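Local coordinates for protein alpha-glucosidase (PDB 6PNR) that probably cleaves sulfoquinovosides as a sulfoquinovosidase of glycoside hydrolase family 31, and here holds an aza-sugar inhibitor, at residues A[15-20]-A[174-179]; A[52-57]-A[197-202]; A[113-118]-A[585-590]. All blocks are in the same frame, centred on the assembly; numbering follows the deposited sequence.

Contact 1. Residues A[15-20]-A[174-179]; sequences GEKRIL and STNKYY
I19 and Y178 meet because CG of Y178 (chi1 69°) and CG1 of I19 (chi1 66°) both lie between the backbone N and the carbonyl carbon, an orientation that leaves CG2 of I19 facing the ring. The two backbones supply the motifs: I19 and L20 both sit opposite L12 in a classic beta bulge of the N-terminal antiparallel sheet, while S174 and N176 form an ST turn leading into strand 178-182. In that turn the backbone N of N176 donates to S174 OG over 2.9 Å, and OG is also bonded to E112. S174 CB covers one face of the Y178 ring, offset toward its rim. From the opposite side of the ring plane, I19 brings CG2 to CE2 of Y178 at 3.6 Å, with CD1 over that face, and the two side chains run antiparallel alongside one another. I211 of strand 208-213 touches both residues, and makes the patch part of a hydrophobic core joining two sheets. Toward the exposed K17 the contact is more polar. K17, its chain bent at the second torsion, passes the amide of N176 at about a right angle and lays its aliphatic carbons against the oxygen. NZ of K17 makes a long, weak ion pair with D109. The amide contact is made mostly by the methylenes: N176 OD1 lies 3.2 Å from CD and 3.3 Å from CE of K17.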
loop_
_atom_site.group_PDB
_atom_site.type_symbol
_atom_site.label_atom_id
_atom_site.label_comp_id
_atom_site.label_asym_id
_atom_site.label_seq_id
_atom_site.Cartn_x
_atom_site.Cartn_y
_atom_site.Cartn_z
ATOM N N GLY A 15 9.760 -6.070 -38.845
ATOM C CA GLY A 15 9.627 -5.151 -39.952
ATOM C C GLY A 15 10.703 -4.088 -39.882
ATOM O O GLY A 15 11.900 -4.400 -39.878
ATOM N N GLU A 16 10.289 -2.825 -39.814
ATOM C CA GLU A 16 11.213 -1.715 -39.636
ATOM C C GLU A 16 11.125 -1.116 -38.234
ATOM O O GLU A 16 11.583 0.011 -38.010
ATOM C CB GLU A 16 10.961 -0.648 -40.702
ATOM C CG GLU A 16 11.171 -1.149 -42.122
ATOM C CD GLU A 16 10.439 -0.302 -43.147
ATOM O OE1 GLU A 16 10.476 0.944 -43.027
ATOM O OE2 GLU A 16 9.814 -0.888 -44.061
ATOM N N LYS A 17 10.553 -1.850 -37.283
ATOM C CA LYS A 17 10.443 -1.406 -35.898
ATOM C C LYS A 17 11.423 -2.207 -35.049
ATOM O O LYS A 17 11.374 -3.440 -35.036
ATOM C CB LYS A 17 9.012 -1.570 -35.386
ATOM C CG LYS A 17 8.537 -0.463 -34.460
ATOM C CD LYS A 17 7.120 -0.041 -34.836
ATOM C CE LYS A 17 6.607 1.083 -33.949
ATOM N NZ LYS A 17 5.292 1.607 -34.431
ATOM N N ARG A 18 12.310 -1.507 -34.352
ATOM C CA ARG A 18 13.277 -2.149 -33.471
ATOM C C ARG A 18 12.574 -2.580 -32.185
ATOM O O ARG A 18 11.984 -1.745 -31.491
ATOM C CB ARG A 18 14.427 -1.189 -33.171
ATOM C CG ARG A 18 15.632 -1.828 -32.496
ATOM C CD ARG A 18 16.741 -0.815 -32.217
ATOM N NE ARG A 18 16.268 0.332 -31.441
ATOM C CZ ARG A 18 16.052 1.541 -31.952
ATOM N NH1 ARG A 18 16.274 1.762 -33.241
ATOM N NH2 ARG A 18 15.617 2.528 -31.175
ATOM N N ILE A 19 12.621 -3.872 -31.866
ATOM C CA ILE A 19 12.008 -4.359 -30.634
ATOM C C ILE A 19 13.028 -4.771 -29.575
ATOM O O ILE A 19 12.670 -4.815 -28.387
ATOM C CB ILE A 19 11.023 -5.517 -30.900
ATOM C CG1 ILE A 19 11.749 -6.744 -31.427
ATOM C CG2 ILE A 19 9.917 -5.093 -31.855
ATOM C CD1 ILE A 19 10.885 -7.993 -31.383
ATOM N N LEU A 20 14.267 -5.076 -29.947
ATOM C CA LEU A 20 15.305 -5.402 -28.978
ATOM C C LEU A 20 16.551 -4.588 -29.270
ATOM O O LEU A 20 16.899 -4.365 -30.434
ATOM C CB LEU A 20 15.676 -6.895 -28.993
ATOM C CG LEU A 20 14.658 -7.913 -28.477
ATOM C CD1 LEU A 20 15.292 -9.289 -28.390
ATOM C CD2 LEU A 20 14.103 -7.496 -27.108
ATOM N N SER A 174 2.001 -7.312 -28.355
ATOM C CA SER A 174 2.275 -5.912 -28.637
ATOM C C SER A 174 1.568 -5.461 -29.910
ATOM O O SER A 174 1.295 -6.261 -30.810
ATOM C CB SER A 174 3.782 -5.669 -28.788
ATOM O OG SER A 174 4.035 -4.443 -29.461
ATOM N N THR A 175 1.288 -4.158 -29.985
ATOM C CA THR A 175 0.707 -3.598 -31.196
ATOM C C THR A 175 1.714 -3.508 -32.345
ATOM O O THR A 175 1.316 -3.186 -33.464
ATOM C CB THR A 175 0.092 -2.225 -30.902
ATOM O OG1 THR A 175 1.041 -1.387 -30.235
ATOM C CG2 THR A 175 -1.132 -2.387 -29.984
ATOM N N ASN A 176 2.986 -3.790 -32.099
ATOM C CA ASN A 176 3.908 -4.106 -33.191
ATOM C C ASN A 176 3.651 -5.491 -33.782
ATOM O O ASN A 176 4.448 -5.931 -34.617
ATOM C CB ASN A 176 5.360 -4.017 -32.711
ATOM C CG ASN A 176 5.747 -2.619 -32.292
ATOM O OD1 ASN A 176 5.187 -1.639 -32.775
ATOM N ND2 ASN A 176 6.703 -2.520 -31.377
ATOM N N LYS A 177 2.589 -6.169 -33.335
ATOM C CA LYS A 177 2.150 -7.450 -33.901
ATOM C C LYS A 177 3.193 -8.546 -33.691
ATOM O O LYS A 177 3.588 -9.255 -34.617
ATOM C CB LYS A 177 1.778 -7.310 -35.374
ATOM C CG LYS A 177 0.424 -6.648 -35.578
ATOM C CD LYS A 177 0.049 -6.581 -37.044
ATOM C CE LYS A 177 -0.993 -5.509 -37.284
ATOM N NZ LYS A 177 -1.448 -5.480 -38.696
ATOM N N TYR A 178 3.639 -8.669 -32.445
ATOM C CA TYR A 178 4.368 -9.829 -31.964
ATOM C C TYR A 178 3.803 -10.205 -30.598
ATOM O O TYR A 178 3.161 -9.392 -29.924
ATOM C CB TYR A 178 5.887 -9.564 -31.869
ATOM C CG TYR A 178 6.316 -8.577 -30.777
ATOM C CD1 TYR A 178 6.463 -8.989 -29.456
ATOM C CD2 TYR A 178 6.600 -7.244 -31.074
ATOM C CE1 TYR A 178 6.846 -8.110 -28.465
ATOM C CE2 TYR A 178 6.991 -6.356 -30.088
ATOM C CZ TYR A 178 7.110 -6.794 -28.781
ATOM O OH TYR A 178 7.498 -5.932 -27.773
ATOM N N TYR A 179 4.028 -11.452 -30.202
ATOM C CA TYR A 179 3.877 -11.850 -28.813
ATOM C C TYR A 179 5.235 -12.281 -28.294
ATOM O O TYR A 179 6.097 -12.728 -29.060
ATOM C CB TYR A 179 2.840 -12.982 -28.620
ATOM C CG TYR A 179 3.322 -14.393 -28.897
ATOM C CD1 TYR A 179 3.915 -15.167 -27.898
ATOM C CD2 TYR A 179 3.130 -14.972 -30.139
ATOM C CE1 TYR A 179 4.332 -16.468 -28.154
ATOM C CE2 TYR A 179 3.537 -16.267 -30.400
ATOM C CZ TYR A 179 4.147 -17.004 -29.419
ATOM O OH TYR A 179 4.551 -18.292 -29.704
#

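Contact 2. Residues A[52-57]-A[197-202]; sequences TERFPL and FHELQI
R54 and E199 reach each other across a wide backbone gap, since the closest CA atoms of the two segments, those of R54 and Q201, are still 11.3 Å apart and the strands share a sheet without being neighbours in it. Length is the answer to such a span. Both side chains run out fully, R54 with CG anti to the backbone N (chi1 163°) and E199 likewise, and they approach from opposite directions to form a buried, two-pronged salt bridge. NH2 of R54 bonds to OE2 of E199 at 2.8 Å, on the syn side of the carboxylate. NH1 of R54 reaches OE1 of E199 at 3.2 Å, lying above the carboxylate plane although OE1 is within the plane of the guanidinium. The end-on grip is twisted, the two flat groups being turned 52° apart. Neither oxygen relies on R54 alone: OE2 is shared with NE of R105, and OE1 accepts from Y50 OH of the second subunit, while R54 NE makes a weak bond to the carbonyl of T52 of that subunit. The buried charges are thus tied into the dimer interface. Strands 29-41 and 101-107 lie between strands 44-56 and 197-202 in this antiparallel sheet, and each contributes an aromatic ring, Y30 and W103 respectively, in cation-pi contact with the guanidinium that bridges over them.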
loop_
_atom_site.group_PDB
_atom_site.type_symbol
_atom_site.label_atom_id
_atom_site.label_comp_id
_atom_site.label_asym_id
_atom_site.label_seq_id
_atom_site.Cartn_x
_atom_site.Cartn_y
_atom_site.Cartn_z
ATOM N N THR A 52 19.400 -6.317 -3.089
ATOM C CA THR A 52 20.717 -5.853 -2.674
ATOM C C THR A 52 21.660 -5.599 -3.846
ATOM O O THR A 52 22.613 -4.826 -3.694
ATOM C CB THR A 52 21.363 -6.861 -1.714
ATOM O OG1 THR A 52 21.233 -8.185 -2.248
ATOM C CG2 THR A 52 20.698 -6.805 -0.358
ATOM N N GLU A 53 21.428 -6.216 -5.007
ATOM C CA GLU A 53 22.253 -5.954 -6.179
ATOM C C GLU A 53 21.390 -5.884 -7.428
ATOM O O GLU A 53 20.456 -6.675 -7.595
ATOM C CB GLU A 53 23.344 -7.030 -6.361
ATOM C CG GLU A 53 24.246 -7.235 -5.143
ATOM C CD GLU A 53 25.383 -8.230 -5.401
ATOM O OE1 GLU A 53 25.665 -8.507 -6.584
ATOM O OE2 GLU A 53 25.987 -8.735 -4.423
ATOM N N ARG A 54 21.695 -4.919 -8.294
ATOM C CA ARG A 54 21.140 -4.864 -9.641
ATOM C C ARG A 54 22.110 -4.077 -10.507
ATOM O O ARG A 54 22.486 -2.961 -10.139
ATOM C CB ARG A 54 19.756 -4.193 -9.686
ATOM C CG ARG A 54 19.371 -3.769 -11.109
ATOM C CD ARG A 54 17.942 -3.237 -11.266
ATOM N NE ARG A 54 17.750 -2.698 -12.616
ATOM C CZ ARG A 54 16.579 -2.601 -13.248
ATOM N NH1 ARG A 54 15.452 -3.006 -12.662
ATOM N NH2 ARG A 54 16.538 -2.103 -14.481
ATOM N N PHE A 55 22.504 -4.635 -11.652
ATOM C CA PHE A 55 23.449 -3.913 -12.494
ATOM C C PHE A 55 23.300 -4.369 -13.932
ATOM O O PHE A 55 22.970 -5.537 -14.183
ATOM C CB PHE A 55 24.896 -4.107 -12.008
ATOM C CG PHE A 55 25.259 -5.531 -11.718
ATOM C CD1 PHE A 55 25.715 -6.363 -12.728
ATOM C CD2 PHE A 55 25.165 -6.038 -10.436
ATOM C CE1 PHE A 55 26.062 -7.677 -12.463
ATOM C CE2 PHE A 55 25.505 -7.350 -10.163
ATOM C CZ PHE A 55 25.961 -8.169 -11.181
ATOM N N PRO A 56 23.511 -3.475 -14.894
ATOM C CA PRO A 56 23.439 -3.878 -16.299
ATOM C C PRO A 56 24.642 -4.717 -16.691
ATOM O O PRO A 56 25.724 -4.608 -16.113
ATOM C CB PRO A 56 23.423 -2.544 -17.051
ATOM C CG PRO A 56 24.172 -1.608 -16.140
ATOM C CD PRO A 56 23.833 -2.044 -14.735
ATOM N N LEU A 57 24.434 -5.575 -17.678
ATOM C CA LEU A 57 25.486 -6.446 -18.168
ATOM C C LEU A 57 26.232 -5.778 -19.315
ATOM O O LEU A 57 25.652 -5.017 -20.096
ATOM C CB LEU A 57 24.905 -7.777 -18.639
ATOM C CG LEU A 57 24.293 -8.672 -17.564
ATOM C CD1 LEU A 57 23.743 -9.923 -18.222
ATOM C CD2 LEU A 57 25.336 -9.018 -16.532
ATOM N N PHE A 197 10.592 1.567 -23.217
ATOM C CA PHE A 197 10.907 0.159 -23.032
ATOM C C PHE A 197 9.876 -0.492 -22.116
ATOM O O PHE A 197 9.330 0.152 -21.215
ATOM C CB PHE A 197 12.321 -0.047 -22.456
ATOM C CG PHE A 197 12.554 0.596 -21.109
ATOM C CD1 PHE A 197 12.287 -0.097 -19.932
ATOM C CD2 PHE A 197 13.085 1.879 -21.018
ATOM C CE1 PHE A 197 12.508 0.490 -18.690
ATOM C CE2 PHE A 197 13.317 2.472 -19.779
ATOM C CZ PHE A 197 13.031 1.775 -18.610
ATOM N N HIS A 198 9.606 -1.763 -22.382
ATOM C CA HIS A 198 9.014 -2.665 -21.404
ATOM C C HIS A 198 10.148 -3.331 -20.644
ATOM O O HIS A 198 11.234 -3.546 -21.190
ATOM C CB HIS A 198 8.146 -3.740 -22.068
ATOM C CG HIS A 198 7.354 -3.258 -23.243
ATOM N ND1 HIS A 198 6.583 -2.119 -23.210
ATOM C CD2 HIS A 198 7.214 -3.769 -24.491
ATOM C CE1 HIS A 198 5.999 -1.948 -24.382
ATOM N NE2 HIS A 198 6.363 -2.938 -25.177
ATOM N N GLU A 199 9.912 -3.652 -19.379
ATOM C CA GLU A 199 10.923 -4.349 -18.593
ATOM C C GLU A 199 10.279 -5.538 -17.904
ATOM O O GLU A 199 9.304 -5.379 -17.159
ATOM C CB GLU A 199 11.598 -3.425 -17.572
ATOM C CG GLU A 199 12.651 -4.136 -16.730
ATOM C CD GLU A 199 13.542 -3.173 -15.937
ATOM O OE1 GLU A 199 13.156 -2.795 -14.811
ATOM O OE2 GLU A 199 14.627 -2.796 -16.446
ATOM N N LEU A 200 10.836 -6.721 -18.141
ATOM C CA LEU A 200 10.288 -7.975 -17.646
ATOM C C LEU A 200 11.199 -8.474 -16.532
ATOM O O LEU A 200 12.314 -8.941 -16.797
ATOM C CB LEU A 200 10.177 -8.993 -18.777
ATOM C CG LEU A 200 9.662 -8.456 -20.116
ATOM C CD1 LEU A 200 9.639 -9.578 -21.158
ATOM C CD2 LEU A 200 8.280 -7.791 -20.002
ATOM N N GLN A 201 10.743 -8.340 -15.288
ATOM C CA GLN A 201 11.491 -8.810 -14.125
ATOM C C GLN A 201 11.127 -10.265 -13.834
ATOM O O GLN A 201 9.945 -10.601 -13.735
ATOM C CB GLN A 201 11.200 -7.943 -12.899
ATOM C CG GLN A 201 11.913 -8.432 -11.642
ATOM C CD GLN A 201 11.541 -7.655 -10.377
ATOM O OE1 GLN A 201 11.950 -8.018 -9.271
ATOM N NE2 GLN A 201 10.779 -6.584 -10.535
ATOM N N ILE A 202 12.143 -11.120 -13.690
ATOM C CA ILE A 202 11.965 -12.549 -13.432
ATOM C C ILE A 202 12.784 -12.924 -12.207
ATOM O O ILE A 202 13.934 -12.493 -12.072
ATOM C CB ILE A 202 12.397 -13.414 -14.641
ATOM C CG1 ILE A 202 11.995 -12.778 -15.973
ATOM C CG2 ILE A 202 11.800 -14.808 -14.525
ATOM C CD1 ILE A 202 10.502 -12.730 -16.237
#

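Contact 3. Residues A[113-118]-A[585-590]; sequences KCYGCG and KAYDIQ. With SO4 (sulfate ion), chain D.
A junction between domains is built here, where the edge strand 114-118 of the N-terminal beta region meets a loop of the family 31 C-terminal domain that contains a short 3-10 turn. K113, just before the strand, and Y115 within it both project toward this loop. The hydroxyl of Y115 donates to the backbone O of Y587 at 2.8 Å, in the carbonyl plane and on a lone pair, with a C=O...donor angle of 119°. The acceptor lies at the edge of the Y115 ring, and the same hydroxyl meets the edge of the Y587 ring while resting 3.3 Å from Y587 CB. Y587 has further partners: its ring stacks on F577 and its hydroxyl bonds to the carbonyl of E581. Beside this pair K113 stretches out beyond CG, its CD passing Y587 CB at 4.0 Å. The ammonium NZ then forms a salt bridge with D588 OD1 at 2.7 Å, on the syn side of the carboxylate. Replacing K113 by an alanine would probably leave D588 without its ionic mate across the junction and open a gap beside Y587 CB. Farther along the loop, the backbone N of Q590 donates at 2.8 Å to O1 of a sulfate, likely picked up during crystallisation, which Y591 N also binds. The junction therefore combines a directional bond from the Y115 hydroxyl to main chain, an acceptor independent of the Y587 side chain, with an ion pair nearer the surface, at the exposed D588, that depends on both side chains.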
loop_
_atom_site.group_PDB
_atom_site.type_symbol
_atom_site.label_atom_id
_atom_site.label_comp_id
_atom_site.label_asym_id
_atom_site.label_seq_id
_atom_site.Cartn_x
_atom_site.Cartn_y
_atom_site.Cartn_z
ATOM N N LYS A 113 0.861 -0.227 -27.531
ATOM C CA LYS A 113 -0.015 -0.820 -26.532
ATOM C C LYS A 113 0.263 -2.315 -26.438
ATOM O O LYS A 113 0.816 -2.920 -27.357
ATOM C CB LYS A 113 -1.487 -0.537 -26.864
ATOM C CG LYS A 113 -1.788 0.942 -26.730
ATOM C CD LYS A 113 -3.065 1.394 -27.365
ATOM C CE LYS A 113 -3.174 2.903 -27.138
ATOM N NZ LYS A 113 -4.374 3.495 -27.766
ATOM N N CYS A 114 -0.124 -2.903 -25.303
ATOM C CA CYS A 114 0.234 -4.274 -24.958
ATOM C C CYS A 114 -0.931 -4.955 -24.256
ATOM O O CYS A 114 -1.631 -4.335 -23.447
ATOM C CB CYS A 114 1.465 -4.315 -24.050
ATOM S SG CYS A 114 2.984 -3.708 -24.834
ATOM N N TYR A 115 -1.115 -6.241 -24.539
ATOM C CA TYR A 115 -2.275 -6.960 -24.042
ATOM C C TYR A 115 -1.852 -8.325 -23.515
ATOM O O TYR A 115 -0.891 -8.931 -23.997
ATOM C CB TYR A 115 -3.331 -7.110 -25.135
ATOM C CG TYR A 115 -3.705 -5.794 -25.782
ATOM C CD1 TYR A 115 -4.750 -5.029 -25.284
ATOM C CD2 TYR A 115 -3.003 -5.313 -26.885
ATOM C CE1 TYR A 115 -5.092 -3.829 -25.866
ATOM C CE2 TYR A 115 -3.334 -4.110 -27.474
ATOM C CZ TYR A 115 -4.377 -3.373 -26.965
ATOM O OH TYR A 115 -4.715 -2.178 -27.544
ATOM N N GLY A 116 -2.577 -8.804 -22.514
ATOM C CA GLY A 116 -2.300 -10.140 -22.030
ATOM C C GLY A 116 -1.844 -10.199 -20.587
ATOM O O GLY A 116 -2.524 -9.681 -19.694
ATOM N N CYS A 117 -0.689 -10.825 -20.359
ATOM C CA CYS A 117 -0.232 -11.200 -19.019
ATOM C C CYS A 117 -1.263 -12.072 -18.310
ATOM O O CYS A 117 -1.458 -11.968 -17.098
ATOM C CB CYS A 117 0.123 -9.973 -18.176
ATOM S SG CYS A 117 1.745 -9.283 -18.657
ATOM N N GLY A 118 -1.918 -12.950 -19.075
ATOM C CA GLY A 118 -2.907 -13.854 -18.510
ATOM C C GLY A 118 -4.318 -13.320 -18.596
ATOM O O GLY A 118 -4.639 -12.540 -19.491
ATOM N N LYS A 585 -9.570 3.734 -32.064
ATOM C CA LYS A 585 -10.354 3.586 -30.841
ATOM C C LYS A 585 -10.490 2.122 -30.438
ATOM O O LYS A 585 -10.622 1.822 -29.249
ATOM C CB LYS A 585 -11.739 4.215 -31.011
ATOM C CG LYS A 585 -11.725 5.731 -31.153
ATOM C CD LYS A 585 -13.138 6.284 -31.272
ATOM C CE LYS A 585 -13.128 7.785 -31.553
ATOM N NZ LYS A 585 -14.509 8.354 -31.621
ATOM N N ALA A 586 -10.453 1.205 -31.408
ATOM C CA ALA A 586 -10.585 -0.216 -31.104
ATOM C C ALA A 586 -9.513 -0.717 -30.141
ATOM O O ALA A 586 -9.738 -1.709 -29.443
ATOM C CB ALA A 586 -10.548 -1.029 -32.392
ATOM N N TYR A 587 -8.362 -0.051 -30.070
ATOM C CA TYR A 587 -7.311 -0.485 -29.160
ATOM C C TYR A 587 -7.527 -0.027 -27.722
ATOM O O TYR A 587 -6.814 -0.500 -26.832
ATOM C CB TYR A 587 -5.950 -0.005 -29.676
ATOM C CG TYR A 587 -5.563 -0.723 -30.952
ATOM C CD1 TYR A 587 -4.828 -1.899 -30.922
ATOM C CD2 TYR A 587 -5.982 -0.242 -32.184
ATOM C CE1 TYR A 587 -4.502 -2.564 -32.106
ATOM C CE2 TYR A 587 -5.668 -0.885 -33.351
ATOM C CZ TYR A 587 -4.931 -2.045 -33.316
ATOM O OH TYR A 587 -4.638 -2.663 -34.512
ATOM N N ASP A 588 -8.484 0.866 -27.468
ATOM C CA ASP A 588 -8.714 1.392 -26.125
ATOM C C ASP A 588 -9.972 0.847 -25.477
ATOM O O ASP A 588 -10.278 1.213 -24.337
ATOM C CB ASP A 588 -8.801 2.920 -26.155
ATOM C CG ASP A 588 -7.497 3.568 -26.552
ATOM O OD1 ASP A 588 -6.428 3.099 -26.090
ATOM O OD2 ASP A 588 -7.543 4.547 -27.329
ATOM N N ILE A 589 -10.718 0.002 -26.172
ATOM C CA ILE A 589 -12.033 -0.430 -25.727
ATOM C C ILE A 589 -11.907 -1.801 -25.079
ATOM O O ILE A 589 -11.393 -2.742 -25.693
ATOM C CB ILE A 589 -13.019 -0.457 -26.902
ATOM C CG1 ILE A 589 -13.372 0.987 -27.307
ATOM C CG2 ILE A 589 -14.249 -1.285 -26.542
ATOM C CD1 ILE A 589 -14.024 1.103 -28.657
ATOM N N GLN A 590 -12.385 -1.927 -23.841
ATOM C CA GLN A 590 -12.302 -3.215 -23.170
ATOM C C GLN A 590 -13.624 -3.692 -22.580
ATOM O O GLN A 590 -13.646 -4.757 -21.951
ATOM C CB GLN A 590 -11.210 -3.187 -22.081
ATOM C CG GLN A 590 -11.534 -2.331 -20.864
ATOM C CD GLN A 590 -10.485 -2.443 -19.766
ATOM O OE1 GLN A 590 -9.289 -2.274 -20.005
ATOM N NE2 GLN A 590 -10.935 -2.742 -18.549
HETATM S S SO4 D . -14.515 1.031 -22.902
HETATM O O1 SO4 D . -13.165 0.497 -22.682
HETATM O O2 SO4 D . -14.437 2.153 -23.854
HETATM O O3 SO4 D . -15.066 1.542 -21.639
HETATM O O4 SO4 D . -15.397 -0.015 -23.453
#

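The three contacts form a connected series in the N-terminal beta region and its border with the C-terminal domain. Contacts 1 and 3 have centres about 15 Å apart and join directly, for the backbone N of T175 probably bonds to the carbonyl of K113 at 2.9 Å, and the methyl of T175 touches both Y115 and Y587. Contact 2 lies about 21 Å from contact 1 and about 25 Å from contact 3, between centres; H198 bridges toward both, packing near Y178 and C114. Contact 2 faces the second subunit and contact 3 the C-terminal domain, with contact 1 joined to each. The inhibitor pocket is lined by other residues, all within the barrel range, so these contacts probably serve architecture rather than direct substrate binding.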